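Local coordinates for ABC transporter, solute-binding protein (Staphylococcus aureus, PDB 6LKK) that binds glucose 6-phosphate as an extracellular solute-binding protein and takes part in signal transmission through a two-component system, at residues S7-Q10 and S11-R15; K231-V234 and Q235-S239; D107-D111 and I112-G116; M165-K169 and T170-I174. All blocks are in the same frame, centred on the assembly; numbering follows the deposited sequence.

Contact 1. Residues S7-Q10 and S11-R15; sequences SPYQ and SNLIR. With G6P (6-O-phosphono-alpha-D-glucopyranose), chain B.
Tyr9 and Leu13 meet through CD1 of the ring and methyl CD2 of the leucine, 3.5 Å apart, while Ile14 brings its CG2 methyl to ring atom CD2 at 3.7 Å. Two consecutive branched residues of the helix thus bring methyls to one ring, the isoleucine crossing it at about a right angle. Ile14 has CG1 in the crowded position between backbone N and carbonyl carbon (chi1 59°); its two arms part there, CG2 going to Tyr9 and CD1 lying 3.5 Å from OG of Ser7. That hydroxyl is small enough to lie against the end of the isoleucine and is used twice: it accepts from the backbone N of Tyr9 at 3.1 Å, an ST turn, and is bonded to Met56 O in strand 54-56.

The turn leads from strand 2-7 into helix 11-25, the first strand-to-helix link of this solute-binding fold, with bound glucose 6-phosphate beside it. The ring places CD1 3.2 Å from O4 of the sugar, Pro8 sets CB 3.3 Å from O6, and the phenol OH is held by Asp216.

Packing is slacker on the outer side. Gln10, at the N-cap position, accepts from Leu13 N through its backbone O at 3.1 Å. Its bent side chain turns away from the helix, and only CB approaches Asn12, 3.3 Å from OD1; the amide nitrogen of Asn12 bonds Thr194 instead.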
loop_
_atom_site.group_PDB
_atom_site.type_symbol
_atom_site.label_atom_id
_atom_site.label_comp_id
_atom_site.label_asym_id
_atom_site.label_seq_id
_atom_site.Cartn_x
_atom_site.Cartn_y
_atom_site.Cartn_z
ATOM N N SER A 7 -1.977 1.639 11.308
ATOM C CA SER A 7 -1.438 1.069 10.078
ATOM C C SER A 7 -2.489 0.350 9.242
ATOM O O SER A 7 -3.246 -0.474 9.770
ATOM C CB SER A 7 -0.306 0.093 10.392
ATOM O OG SER A 7 0.225 -0.439 9.191
ATOM N N PRO A 8 -2.558 0.619 7.933
ATOM C CA PRO A 8 -3.392 -0.211 7.052
ATOM C C PRO A 8 -2.759 -1.539 6.676
ATOM O O PRO A 8 -3.422 -2.351 6.014
ATOM C CB PRO A 8 -3.572 0.676 5.813
ATOM C CG PRO A 8 -2.324 1.483 5.773
ATOM C CD PRO A 8 -1.984 1.768 7.210
ATOM N N TYR A 9 -1.505 -1.784 7.052
ATOM C CA TYR A 9 -0.879 -3.065 6.758
ATOM C C TYR A 9 -1.629 -4.194 7.448
ATOM O O TYR A 9 -2.262 -4.007 8.490
ATOM C CB TYR A 9 0.578 -3.096 7.220
ATOM C CG TYR A 9 1.539 -2.263 6.405
ATOM C CD1 TYR A 9 1.712 -2.494 5.050
ATOM C CD2 TYR A 9 2.305 -1.274 7.004
ATOM C CE1 TYR A 9 2.600 -1.740 4.305
ATOM C CE2 TYR A 9 3.195 -0.519 6.271
ATOM C CZ TYR A 9 3.341 -0.753 4.925
ATOM O OH TYR A 9 4.227 -0.002 4.192
ATOM N N GLN A 10 -1.533 -5.384 6.867
ATOM C CA GLN A 10 -2.018 -6.582 7.530
ATOM C C GLN A 10 -1.060 -6.986 8.642
ATOM O O GLN A 10 0.145 -6.730 8.581
ATOM C CB GLN A 10 -2.180 -7.723 6.525
ATOM C CG GLN A 10 -3.270 -7.470 5.499
ATOM C CD GLN A 10 -4.646 -7.351 6.127
ATOM O OE1 GLN A 10 -5.205 -8.331 6.616
ATOM N NE2 GLN A 10 -5.194 -6.142 6.123
ATOM N N SER A 11 -1.614 -7.627 9.671
ATOM C CA SER A 11 -0.822 -7.964 10.851
ATOM C C SER A 11 0.396 -8.812 10.493
ATOM O O SER A 11 1.474 -8.634 11.073
ATOM C CB SER A 11 -1.698 -8.696 11.866
ATOM O OG SER A 11 -1.001 -8.898 13.082
ATOM N N ASN A 12 0.250 -9.740 9.544
ATOM C CA ASN A 12 1.336 -10.674 9.262
ATOM C C ASN A 12 2.599 -9.973 8.783
ATOM O O ASN A 12 3.693 -10.531 8.925
ATOM C CB ASN A 12 0.898 -11.707 8.222
ATOM C CG ASN A 12 0.793 -11.127 6.827
ATOM O OD1 ASN A 12 0.053 -10.173 6.593
ATOM N ND2 ASN A 12 1.545 -11.697 5.890
ATOM N N LEU A 13 2.482 -8.766 8.226
ATOM C CA LEU A 13 3.661 -8.073 7.720
ATOM C C LEU A 13 4.389 -7.315 8.824
ATOM O O LEU A 13 5.626 -7.277 8.838
ATOM C CB LEU A 13 3.273 -7.110 6.594
ATOM C CG LEU A 13 4.429 -6.301 5.992
ATOM C CD1 LEU A 13 5.405 -7.208 5.265
ATOM C CD2 LEU A 13 3.908 -5.220 5.063
ATOM N N ILE A 14 3.653 -6.693 9.746
ATOM C CA ILE A 14 4.247 -5.758 10.691
ATOM C C ILE A 14 4.241 -6.260 12.133
ATOM O O ILE A 14 5.084 -5.818 12.924
ATOM C CB ILE A 14 3.568 -4.373 10.615
ATOM C CG1 ILE A 14 2.069 -4.475 10.907
ATOM C CG2 ILE A 14 3.810 -3.743 9.247
ATOM C CD1 ILE A 14 1.401 -3.125 11.112
ATOM N N ARG A 15 3.328 -7.155 12.503
ATOM C CA ARG A 15 3.312 -7.628 13.885
ATOM C C ARG A 15 4.628 -8.283 14.285
ATOM O O ARG A 15 5.109 -8.003 15.398
ATOM C CB ARG A 15 2.131 -8.584 14.091
ATOM C CG ARG A 15 1.869 -8.965 15.545
ATOM C CD ARG A 15 1.487 -7.759 16.385
ATOM N NE ARG A 15 2.635 -7.190 17.083
ATOM C CZ ARG A 15 2.559 -6.196 17.962
ATOM N NH1 ARG A 15 1.389 -5.646 18.257
ATOM N NH2 ARG A 15 3.659 -5.748 18.553
HETATM C C1 G6P B . -1.670 0.025 -0.145
HETATM C C2 G6P B . -0.303 0.360 0.501
HETATM C C3 G6P B . -0.029 -0.349 1.775
HETATM C C4 G6P B . -1.248 -0.499 2.571
HETATM C C5 G6P B . -2.200 -1.447 1.850
HETATM C C6 G6P B . -3.515 -1.509 2.559
HETATM O O1 G6P B . -1.492 -0.335 -1.482
HETATM O O2 G6P B . 0.761 0.066 -0.421
HETATM O O3 G6P B . 0.965 0.446 2.557
HETATM O O4 G6P B . -0.936 -1.064 3.869
HETATM O O5 G6P B . -2.473 -1.041 0.458
HETATM O O6 G6P B . -4.056 -0.208 2.623
HETATM P P G6P B . -5.651 0.059 2.130
HETATM O O1P G6P B . -5.991 1.508 2.428
HETATM O O2P G6P B . -6.604 -0.873 2.904
HETATM O O3P G6P B . -5.767 -0.194 0.671
#

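Contact 2. Residues K231-V234 and Q235-S239; sequences KKLV and QYLTS
Lys232 and Gln235 are joined by a hydrogen bond of 2.8 Å from NZ to OE1, made on the outer side of the helix three residues apart. Bends at chi2 (62°) and chi3 turn the lysine chain forward, toward the C-terminal end, to Gln235, and the glutamine comes to it extended; the ammonium lies off the amide plane, while CD and CE of the lysine also run close to OE1. Long, flexible chains suit this partly exposed side.

At the helix end, side-chain hydroxyls join the backbone bonds. Val234 O takes two donors from Thr238, OG1 at 2.8 Å and the backbone N at 3.1 Å, which arrive from opposite faces of its carbonyl plane. A threonine fits here because its hydroxyl can fold back onto the last turn. Ser239 likewise returns OG to Tyr236 O at 2.8 Å, a carbonyl that also receives Ser239 N. Earlier in the helix, Leu237 N bonds Leu233 O and Tyr236 N bonds Lys232 O, as in a regular alpha helix.

On the inner side Leu233 and Leu237, one turn apart, cross obliquely with CG of the first 4.0 Å from CD1 of the second. Leu233 also reaches Leu3 and Val5 of strand 2-7. The ring of Tyr236 packs edge-to-face with Phe21 of helix 11-25, and its OH is bonded to Arg245.

The whole is an amphipathic helix laid between helix 11-25 and strand 213-221, finishing in a short junction where Ser239 is the N-cap residue of helix 240-250.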
loop_
_atom_site.group_PDB
_atom_site.type_symbol
_atom_site.label_atom_id
_atom_site.label_comp_id
_atom_site.label_asym_id
_atom_site.label_seq_id
_atom_site.Cartn_x
_atom_site.Cartn_y
_atom_site.Cartn_z
ATOM N N LYS A 231 10.483 8.058 17.954
ATOM C CA LYS A 231 11.518 8.335 16.964
ATOM C C LYS A 231 12.485 7.166 16.837
ATOM O O LYS A 231 12.984 6.893 15.739
ATOM C CB LYS A 231 12.258 9.626 17.314
ATOM C CG LYS A 231 11.467 10.859 16.931
ATOM C CD LYS A 231 12.161 12.152 17.308
ATOM C CE LYS A 231 11.287 13.340 16.933
ATOM N NZ LYS A 231 11.878 14.650 17.325
ATOM N N LYS A 232 12.745 6.450 17.935
ATOM C CA LYS A 232 13.529 5.225 17.833
ATOM C C LYS A 232 12.803 4.189 16.986
ATOM O O LYS A 232 13.436 3.445 16.228
ATOM C CB LYS A 232 13.829 4.671 19.227
ATOM C CG LYS A 232 14.494 3.294 19.253
ATOM C CD LYS A 232 15.857 3.281 18.579
ATOM C CE LYS A 232 16.006 2.079 17.659
ATOM N NZ LYS A 232 17.321 2.055 16.963
ATOM N N LEU A 233 11.473 4.135 17.086
ATOM C CA LEU A 233 10.713 3.183 16.280
ATOM C C LEU A 233 10.829 3.513 14.796
ATOM O O LEU A 233 11.046 2.624 13.965
ATOM C CB LEU A 233 9.245 3.164 16.717
ATOM C CG LEU A 233 8.323 2.252 15.896
ATOM C CD1 LEU A 233 8.787 0.802 15.949
ATOM C CD2 LEU A 233 6.885 2.363 16.375
ATOM N N VAL A 234 10.678 4.790 14.438
ATOM C CA VAL A 234 10.819 5.174 13.035
ATOM C C VAL A 234 12.222 4.848 12.539
ATOM O O VAL A 234 12.399 4.306 11.441
ATOM C CB VAL A 234 10.477 6.664 12.847
ATOM C CG1 VAL A 234 10.685 7.081 11.396
ATOM C CG2 VAL A 234 9.041 6.941 13.263
ATOM N N GLN A 235 13.239 5.169 13.341
ATOM C CA GLN A 235 14.610 4.798 13.002
ATOM C C GLN A 235 14.731 3.293 12.789
ATOM O O GLN A 235 15.313 2.832 11.800
ATOM C CB GLN A 235 15.548 5.262 14.116
ATOM C CG GLN A 235 17.018 4.955 13.893
ATOM C CD GLN A 235 17.855 5.273 15.115
ATOM O OE1 GLN A 235 17.639 4.710 16.189
ATOM N NE2 GLN A 235 18.800 6.192 14.964
ATOM N N TYR A 236 14.186 2.514 13.722
ATOM C CA TYR A 236 14.223 1.059 13.624
ATOM C C TYR A 236 13.595 0.579 12.319
ATOM O O TYR A 236 14.195 -0.210 11.577
ATOM C CB TYR A 236 13.503 0.472 14.840
ATOM C CG TYR A 236 13.346 -1.027 14.874
ATOM C CD1 TYR A 236 14.328 -1.837 15.427
ATOM C CD2 TYR A 236 12.192 -1.629 14.399
ATOM C CE1 TYR A 236 14.173 -3.209 15.479
ATOM C CE2 TYR A 236 12.028 -2.999 14.446
ATOM C CZ TYR A 236 13.020 -3.781 14.987
ATOM O OH TYR A 236 12.856 -5.146 15.034
ATOM N N LEU A 237 12.391 1.061 12.012
ATOM C CA LEU A 237 11.666 0.577 10.842
ATOM C C LEU A 237 12.364 0.947 9.539
ATOM O O LEU A 237 12.202 0.245 8.534
ATOM C CB LEU A 237 10.240 1.128 10.852
ATOM C CG LEU A 237 9.332 0.579 11.954
ATOM C CD1 LEU A 237 8.043 1.376 12.024
ATOM C CD2 LEU A 237 9.029 -0.890 11.728
ATOM N N THR A 238 13.135 2.034 9.530
ATOM C CA THR A 238 13.831 2.483 8.332
ATOM C C THR A 238 15.306 2.106 8.337
ATOM O O THR A 238 16.047 2.540 7.449
ATOM C CB THR A 238 13.681 3.997 8.170
ATOM O OG1 THR A 238 14.219 4.666 9.318
ATOM C CG2 THR A 238 12.216 4.371 8.013
ATOM N N SER A 239 15.743 1.301 9.302
ATOM C CA SER A 239 17.141 0.922 9.417
ATOM C C SER A 239 17.492 -0.174 8.414
ATOM O O SER A 239 16.627 -0.890 7.903
ATOM C CB SER A 239 17.453 0.445 10.835
ATOM O OG SER A 239 16.847 -0.809 11.099
#

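Contact 3. Residues D107-D111 and I112-G116; sequences DLQGD and IKIRG
Gln109 reaches Ile112 with a side chain stretched almost straight: CG stands anti to the backbone N (chi1 -177°), and the extended chain beyond it carries the amide across to the carbonyl of the turn's last residue, where NE2 comes to Ile112 O at 2.8 Å in a weak, bent hydrogen bond. CG of the glutamine passes 3.1 Å from the same oxygen. In Ile112, CG1 lies beside the backbone N (chi1 -58°), a setting that folds the longer branch back over the start of the turn, with CG1 3.2 Å from Gln109 O.

The backbone between these side chains is a type II' beta turn from Gln109 to Ile112, closed by Ile112 N on Gln109 O at 3.1 Å. Gly110 stands at its second position with a positive phi (59°), a conformation that suits a residue with no side chain. Asp111 follows it, and its exposed carboxylate is at home on this outer side. The turn belongs to the long connection after strand 92-105, on the surface and away from the sugar phosphate site.

Two waters add to the bonding. One accepts from Gln109 NE2 and donates to Ile114 O, linking the amide to the chain two residues beyond the turn; the other donates to both Gly110 O and Ile112 O, at 2.9 Å and 2.8 Å. Deeper in the protein, the apolar side chain of Ile114 packs on Val104, Leu120 and Leu125, whereas Ile112 lies against Tyr183.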
loop_
_atom_site.group_PDB
_atom_site.type_symbol
_atom_site.label_atom_id
_atom_site.label_comp_id
_atom_site.label_asym_id
_atom_site.label_seq_id
_atom_site.Cartn_x
_atom_site.Cartn_y
_atom_site.Cartn_z
ATOM N N ASP A 107 -7.370 -21.195 -10.835
ATOM C CA ASP A 107 -8.255 -22.339 -11.030
ATOM C C ASP A 107 -9.499 -21.976 -11.827
ATOM O O ASP A 107 -10.025 -22.824 -12.557
ATOM C CB ASP A 107 -8.668 -22.935 -9.679
ATOM C CG ASP A 107 -7.628 -23.887 -9.115
ATOM O OD1 ASP A 107 -6.633 -24.170 -9.815
ATOM O OD2 ASP A 107 -7.806 -24.357 -7.968
ATOM N N LEU A 108 -9.976 -20.737 -11.714
ATOM C CA LEU A 108 -11.120 -20.280 -12.492
ATOM C C LEU A 108 -10.725 -19.731 -13.852
ATOM O O LEU A 108 -11.550 -19.733 -14.773
ATOM C CB LEU A 108 -11.878 -19.191 -11.728
ATOM C CG LEU A 108 -12.513 -19.602 -10.400
ATOM C CD1 LEU A 108 -13.039 -18.379 -9.674
ATOM C CD2 LEU A 108 -13.628 -20.609 -10.633
ATOM N N GLN A 109 -9.477 -19.285 -13.999
ATOM C CA GLN A 109 -9.083 -18.537 -15.187
ATOM C C GLN A 109 -9.267 -19.358 -16.456
ATOM O O GLN A 109 -9.766 -18.847 -17.466
ATOM C CB GLN A 109 -7.630 -18.092 -15.045
ATOM C CG GLN A 109 -7.121 -17.242 -16.187
ATOM C CD GLN A 109 -5.697 -16.785 -15.964
ATOM O OE1 GLN A 109 -4.974 -17.345 -15.138
ATOM N NE2 GLN A 109 -5.285 -15.762 -16.698
ATOM N N GLY A 110 -8.866 -20.624 -16.430
ATOM C CA GLY A 110 -8.895 -21.416 -17.647
ATOM C C GLY A 110 -8.037 -20.769 -18.717
ATOM O O GLY A 110 -6.894 -20.366 -18.471
ATOM N N ASP A 111 -8.593 -20.652 -19.920
ATOM C CA ASP A 111 -7.872 -20.093 -21.055
ATOM C C ASP A 111 -7.999 -18.578 -21.157
ATOM O O ASP A 111 -7.466 -17.994 -22.105
ATOM C CB ASP A 111 -8.366 -20.734 -22.356
ATOM C CG ASP A 111 -8.013 -22.206 -22.451
ATOM O OD1 ASP A 111 -6.969 -22.608 -21.892
ATOM O OD2 ASP A 111 -8.781 -22.960 -23.084
ATOM N N ILE A 112 -8.687 -17.929 -20.215
ATOM C CA ILE A 112 -8.825 -16.478 -20.251
ATOM C C ILE A 112 -7.461 -15.838 -20.037
ATOM O O ILE A 112 -6.759 -16.150 -19.068
ATOM C CB ILE A 112 -9.820 -16.000 -19.183
ATOM C CG1 ILE A 112 -11.192 -16.651 -19.376
ATOM C CG2 ILE A 112 -9.952 -14.479 -19.227
ATOM C CD1 ILE A 112 -12.102 -16.502 -18.175
ATOM N N LYS A 113 -7.089 -14.921 -20.930
ATOM C CA LYS A 113 -5.840 -14.180 -20.807
ATOM C C LYS A 113 -6.072 -12.886 -20.038
ATOM O O LYS A 113 -6.980 -12.114 -20.365
ATOM C CB LYS A 113 -5.252 -13.858 -22.182
ATOM C CG LYS A 113 -4.829 -15.061 -23.014
ATOM C CD LYS A 113 -3.855 -14.625 -24.111
ATOM C CE LYS A 113 -4.178 -15.225 -25.474
ATOM N NZ LYS A 113 -3.700 -14.352 -26.588
ATOM N N ILE A 114 -5.243 -12.643 -19.025
ATOM C CA ILE A 114 -5.293 -11.410 -18.244
ATOM C C ILE A 114 -3.858 -10.920 -18.092
ATOM O O ILE A 114 -3.102 -11.430 -17.257
ATOM C CB ILE A 114 -5.963 -11.599 -16.880
ATOM C CG1 ILE A 114 -7.411 -12.069 -17.067
ATOM C CG2 ILE A 114 -5.940 -10.291 -16.103
ATOM C CD1 ILE A 114 -8.103 -12.488 -15.790
ATOM N N ARG A 115 -3.481 -9.927 -18.896
ATOM C CA ARG A 115 -2.160 -9.320 -18.842
ATOM C C ARG A 115 -2.162 -7.931 -18.221
ATOM O O ARG A 115 -1.084 -7.408 -17.918
ATOM C CB ARG A 115 -1.558 -9.219 -20.252
ATOM C CG ARG A 115 -0.956 -10.509 -20.789
ATOM C CD ARG A 115 -2.012 -11.540 -21.153
ATOM N NE ARG A 115 -1.404 -12.733 -21.738
ATOM C CZ ARG A 115 -1.174 -12.915 -23.036
ATOM N NH1 ARG A 115 -0.608 -14.038 -23.452
ATOM N NH2 ARG A 115 -1.514 -11.989 -23.922
ATOM N N GLY A 116 -3.325 -7.325 -18.028
ATOM C CA GLY A 116 -3.376 -5.961 -17.544
ATOM C C GLY A 116 -4.798 -5.455 -17.479
ATOM O O GLY A 116 -5.752 -6.235 -17.478
HETATM O O HOH W 1 -2.998 -14.028 -16.063
HETATM O O HOH W 2 -5.092 -18.324 -19.448
#

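Contact 4. Residues M165-K169 and T170-I174; sequences MQLSK and TSKVI. With G6P (6-O-phosphono-alpha-D-glucopyranose), chain B.
Leu167 meets Lys172 and Val173 across the loop that joins strand 165-167 to helix 170-178, a beta-alpha connection: the strand, paired in parallel with strand 129-132, gives way through Ser168 and Lys169 to the helix, whose first turn borders the ligand pocket.

The apolar part rests on one methyl. Leu167 has CG anti to its carbonyl carbon (chi1 -49°), and CD1 then extends toward the helix, 4.0 Å from CG2 of Val173 and 4.0 Å from CG of Lys172. A branched residue ending the strand can fill the angle between strand and helix, and compact Val173 suits its buried position. Lys172 offers only the base of its chain here; farther out its ammonium has long, weak ion pairs with Glu175 and Asp176, fitting for an exposed residue.

Backbone bonding is modest. Lys172 N reaches Lys169 O at 3.1 Å with a bent, weak bond, and Val173 N bonds Thr170 O at 3.0 Å.

Among polar side chains, only Thr170 of these two segments is bonded to the ligand; Ser171 OG is bonded to Asp191 of helix 189-197. Thr170 turns away from the strand, packing on Tyr188 and Thr137. Its hydroxyl is also bonded to Ser132 OG, a second-shell partner that would help to position it. Thr139 OG1, Thr138 N and Thr36 OG1 belong to the same binding site for glucose 6-phosphate. Thr170 OG1 donates to O3P of the phosphate at 2.6 Å, with O2P 3.3 Å from the same hydroxyl.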
loop_
_atom_site.group_PDB
_atom_site.type_symbol
_atom_site.label_atom_id
_atom_site.label_comp_id
_atom_site.label_asym_id
_atom_site.label_seq_id
_atom_site.Cartn_x
_atom_site.Cartn_y
_atom_site.Cartn_z
ATOM N N MET A 165 -16.890 -5.106 -9.345
ATOM C CA MET A 165 -17.620 -5.030 -8.086
ATOM C C MET A 165 -16.730 -4.354 -7.054
ATOM O O MET A 165 -15.623 -4.830 -6.778
ATOM C CB MET A 165 -18.024 -6.425 -7.612
ATOM C CG MET A 165 -18.676 -7.278 -8.686
ATOM S SD MET A 165 -20.243 -6.595 -9.253
ATOM C CE MET A 165 -21.365 -7.301 -8.048
ATOM N N GLN A 166 -17.208 -3.251 -6.489
ATOM C CA GLN A 166 -16.458 -2.524 -5.476
ATOM C C GLN A 166 -16.719 -3.136 -4.108
ATOM O O GLN A 166 -17.872 -3.383 -3.739
ATOM C CB GLN A 166 -16.834 -1.044 -5.470
ATOM C CG GLN A 166 -15.998 -0.215 -4.509
ATOM C CD GLN A 166 -16.425 1.236 -4.456
ATOM O OE1 GLN A 166 -16.851 1.728 -3.412
ATOM N NE2 GLN A 166 -16.307 1.929 -5.578
ATOM N N LEU A 167 -15.645 -3.379 -3.364
ATOM C CA LEU A 167 -15.712 -3.890 -2.004
ATOM C C LEU A 167 -15.179 -2.838 -1.042
ATOM O O LEU A 167 -14.395 -1.963 -1.416
ATOM C CB LEU A 167 -14.905 -5.185 -1.860
ATOM C CG LEU A 167 -15.163 -6.260 -2.917
ATOM C CD1 LEU A 167 -14.246 -7.454 -2.695
ATOM C CD2 LEU A 167 -16.618 -6.694 -2.897
ATOM N N SER A 168 -15.609 -2.935 0.216
ATOM C CA SER A 168 -15.215 -1.935 1.203
ATOM C C SER A 168 -13.730 -2.030 1.540
ATOM O O SER A 168 -13.061 -1.003 1.703
ATOM C CB SER A 168 -16.057 -2.093 2.470
ATOM O OG SER A 168 -15.646 -1.176 3.468
ATOM N N LYS A 169 -13.197 -3.247 1.639
ATOM C CA LYS A 169 -11.879 -3.486 2.215
ATOM C C LYS A 169 -10.941 -4.076 1.173
ATOM O O LYS A 169 -11.298 -5.027 0.470
ATOM C CB LYS A 169 -11.976 -4.427 3.418
ATOM C CG LYS A 169 -12.853 -3.903 4.550
ATOM C CD LYS A 169 -12.271 -2.661 5.215
ATOM C CE LYS A 169 -10.923 -2.949 5.853
ATOM N NZ LYS A 169 -10.750 -2.243 7.151
ATOM N N THR A 170 -9.731 -3.517 1.100
ATOM C CA THR A 170 -8.722 -4.014 0.173
ATOM C C THR A 170 -8.453 -5.499 0.377
ATOM O O THR A 170 -8.343 -6.256 -0.594
ATOM C CB THR A 170 -7.433 -3.208 0.337
ATOM O OG1 THR A 170 -7.678 -1.845 -0.029
ATOM C CG2 THR A 170 -6.320 -3.766 -0.538
ATOM N N SER A 171 -8.340 -5.940 1.629
ATOM C CA SER A 171 -7.988 -7.334 1.872
ATOM C C SER A 171 -9.131 -8.284 1.543
ATOM O O SER A 171 -8.884 -9.477 1.345
ATOM C CB SER A 171 -7.540 -7.526 3.320
ATOM O OG SER A 171 -6.216 -7.049 3.497
ATOM N N LYS A 172 -10.370 -7.791 1.468
ATOM C CA LYS A 172 -11.456 -8.643 1.000
ATOM C C LYS A 172 -11.282 -8.999 -0.471
ATOM O O LYS A 172 -11.757 -10.052 -0.913
ATOM C CB LYS A 172 -12.806 -7.961 1.224
ATOM C CG LYS A 172 -14.012 -8.878 1.039
ATOM C CD LYS A 172 -14.073 -9.938 2.128
ATOM C CE LYS A 172 -15.344 -10.766 2.043
ATOM N NZ LYS A 172 -15.368 -11.837 3.078
ATOM N N VAL A 173 -10.595 -8.147 -1.238
ATOM C CA VAL A 173 -10.380 -8.429 -2.655
ATOM C C VAL A 173 -9.552 -9.697 -2.825
ATOM O O VAL A 173 -9.960 -10.633 -3.521
ATOM C CB VAL A 173 -9.716 -7.226 -3.351
ATOM C CG1 VAL A 173 -9.417 -7.552 -4.808
ATOM C CG2 VAL A 173 -10.609 -5.992 -3.258
ATOM N N ILE A 174 -8.374 -9.748 -2.202
ATOM C CA ILE A 174 -7.526 -10.926 -2.369
ATOM C C ILE A 174 -8.189 -12.149 -1.750
ATOM O O ILE A 174 -8.111 -13.254 -2.301
ATOM C CB ILE A 174 -6.122 -10.690 -1.783
ATOM C CG1 ILE A 174 -5.231 -11.918 -2.016
ATOM C CG2 ILE A 174 -6.191 -10.392 -0.291
ATOM C CD1 ILE A 174 -5.036 -12.294 -3.475
HETATM C C1 G6P B . -1.670 0.025 -0.145
HETATM C C2 G6P B . -0.303 0.360 0.501
HETATM C C3 G6P B . -0.029 -0.349 1.775
HETATM C C4 G6P B . -1.248 -0.499 2.571
HETATM C C5 G6P B . -2.200 -1.447 1.850
HETATM C C6 G6P B . -3.515 -1.509 2.559
HETATM O O1 G6P B . -1.492 -0.335 -1.482
HETATM O O2 G6P B . 0.761 0.066 -0.421
HETATM O O3 G6P B . 0.965 0.446 2.557
HETATM O O4 G6P B . -0.936 -1.064 3.869
HETATM O O5 G6P B . -2.473 -1.041 0.458
HETATM O O6 G6P B . -4.056 -0.208 2.623
HETATM P P G6P B . -5.651 0.059 2.130
HETATM O O1P G6P B . -5.991 1.508 2.428
HETATM O O2P G6P B . -6.604 -0.873 2.904
HETATM O O3P G6P B . -5.767 -0.194 0.671
#

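How the contacts relate
From the N terminus, contact 1 comes first, turning strand 2-7 into helix 11-25. Contact 3 follows, closing a tight turn in the connection between strands 92-105 and 129-132; contact 4 then joins strand 165-167 to helix 170-178, and contact 2 ends helix 230-237. All are local and lie in series, so none nests within or crosses another. Contacts 1 and 4 approach the same glucose 6-phosphate and touch each other where Gln10 meets Ser171. The helix of contact 2 packs on helix 11-25, although the atoms of contacts 1 and 2 come no nearer than about 6 Å. Contact 3 lies far from contact 2, about 42 Å between centres, and nearest to contact 4, about 20 Å.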